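Local structure of beta-phenylalanine aminotransferase (Variovorax paradoxus, 4AO9) at residues G152-L157 with H180-L184. The protein catalyses pyridoxal-5'-phosphate-dependent transfer of the amino group of beta-phenylalanine, as a class-III aminotransferase. Residues are numbered along the deposited sequence; the frame is centred on the assembly and turned at random.
With PLP (pyridoxal-5'-phosphate), chain C.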
# COMPACT_ATOMS: atom_id res chain seq x y z
N GLY A 152 -5.37 1.06 3.42
CA GLY A 152 -6.14 2.13 4.06
C GLY A 152 -5.30 3.39 4.23
O GLY A 152 -5.81 4.50 4.06
N THR A 153 -4.02 3.22 4.56
CA THR A 153 -3.11 4.36 4.69
C THR A 153 -3.03 5.16 3.39
O THR A 153 -3.16 6.39 3.40
CB THR A 153 -1.71 3.87 5.09
OG1 THR A 153 -1.78 3.20 6.36
CG2 THR A 153 -0.71 5.03 5.17
N GLU A 154 -2.87 4.47 2.27
CA GLU A 154 -2.85 5.16 0.98
C GLU A 154 -4.19 5.83 0.68
O GLU A 154 -4.21 6.94 0.14
CB GLU A 154 -2.49 4.20 -0.16
CG GLU A 154 -1.00 3.82 -0.26
CD GLU A 154 -0.71 2.95 -1.46
OE1 GLU A 154 -1.65 2.55 -2.18
OE2 GLU A 154 0.49 2.69 -1.69
N ALA A 155 -5.30 5.18 1.03
CA ALA A 155 -6.62 5.77 0.77
C ALA A 155 -6.76 7.09 1.52
O ALA A 155 -7.21 8.11 0.95
CB ALA A 155 -7.72 4.81 1.16
N ASN A 156 -6.37 7.10 2.78
CA ASN A 156 -6.43 8.34 3.57
C ASN A 156 -5.46 9.40 3.05
O ASN A 156 -5.82 10.59 2.99
CB ASN A 156 -6.21 8.05 5.04
CG ASN A 156 -7.45 7.49 5.70
OD1 ASN A 156 -8.57 7.95 5.44
ND2 ASN A 156 -7.26 6.50 6.57
N LEU A 157 -4.25 9.00 2.66
CA LEU A 157 -3.31 9.96 2.07
C LEU A 157 -3.91 10.62 0.83
O LEU A 157 -3.80 11.84 0.64
CB LEU A 157 -1.98 9.29 1.72
CG LEU A 157 -1.07 9.01 2.92
CD1 LEU A 157 0.08 8.09 2.52
CD2 LEU A 157 -0.53 10.32 3.54
N HIS A 180 -5.30 6.64 11.26
CA HIS A 180 -5.66 6.67 9.85
C HIS A 180 -4.63 5.96 8.98
O HIS A 180 -4.65 6.07 7.75
CB HIS A 180 -5.89 8.12 9.40
CG HIS A 180 -6.89 8.83 10.25
ND1 HIS A 180 -8.23 8.52 10.24
CD2 HIS A 180 -6.74 9.83 11.17
CE1 HIS A 180 -8.87 9.31 11.10
NE2 HIS A 180 -7.99 10.11 11.67
N GLY A 181 -3.75 5.21 9.64
CA GLY A 181 -2.73 4.43 8.95
C GLY A 181 -1.33 4.69 9.46
O GLY A 181 -1.14 5.47 10.39
N GLY A 182 -0.37 4.05 8.79
CA GLY A 182 1.01 3.97 9.28
C GLY A 182 1.75 5.28 9.41
O GLY A 182 2.69 5.38 10.20
N VAL A 183 1.34 6.27 8.62
CA VAL A 183 1.94 7.59 8.69
C VAL A 183 0.89 8.66 8.99
O VAL A 183 1.10 9.83 8.71
CB VAL A 183 2.75 7.94 7.41
CG1 VAL A 183 3.98 7.04 7.28
CG2 VAL A 183 1.86 7.81 6.16
N LEU A 184 -0.23 8.23 9.57
CA LEU A 184 -1.32 9.15 9.93
C LEU A 184 -1.95 8.81 11.28
O LEU A 184 -3.14 8.52 11.36
CB LEU A 184 -2.40 9.17 8.84
CG LEU A 184 -2.01 9.72 7.46
CD1 LEU A 184 -3.11 9.36 6.46
CD2 LEU A 184 -1.79 11.23 7.49
N1 PLP C . -7.87 3.77 9.22
C2 PLP C . -8.47 2.96 10.08
C2A PLP C . -9.66 3.52 10.86
C3 PLP C . -8.02 1.64 10.24
O3 PLP C . -8.61 0.91 11.05
C4 PLP C . -6.93 1.14 9.51
C4A PLP C . -6.42 -0.30 9.63
C5 PLP C . -6.31 2.06 8.63
C6 PLP C . -6.81 3.36 8.51
C5A PLP C . -5.09 1.66 7.78
O4P PLP C . -5.29 0.70 6.83
P PLP C . -4.00 -0.12 6.33
O1P PLP C . -3.46 -0.93 7.57
O2P PLP C . -2.91 0.89 5.85
O3P PLP C . -4.48 -0.96 5.20
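Thr153 and Gly182 meet at the phosphate end of the cofactor pocket, where the first turn of helix 152-167 presents its N terminus to pyridoxal-5'-phosphate, the phosphate-binding arrangement of fold-type I aminotransferases. Thr153 OG1 is gripped twice: it donates to PLP O2P at 2.6 Å and accepts from Gly182 N at 2.9 Å, with an N-H...O angle of 154°. A chi1 of -61° keeps OG1 beside the Thr153 backbone N, placing the two where both donate to PLP O2P; Gly152 N donates to PLP O3P. With an alanine in place of Thr153, PLP O2P is likely to lose its hydroxyl donor and Gly182 N this acceptor. The backbone conformation of Gly181 by itself calls for glycine, since a CB would be jammed against His180 O; a CB modelled on Gly181 would also clash with Thr153 OG1, at 2.1 Å.

One helical turn on, Asn156 ND2 donates to His180 O at 2.9 Å, tilted out of the carbonyl plane, and bonds Asp260 as well, while Asn156 OD1 is held by Thr284. The Asn156 amide stands nearly perpendicular (84°) to the His180 imidazole, with ND2 at the ring's edge; His180 ND1 also bonds Asp260.

The type I turn Gly181-Leu184 then brings its apolar residues against the helix. Val183 CG2 touches Thr153 CG2 and Leu157 CD1, its side chain crossing both at about a right angle, and Leu184 CD1 packs 3.7 Å from Asn156 CB and 4.0 Å from Leu157 CD2.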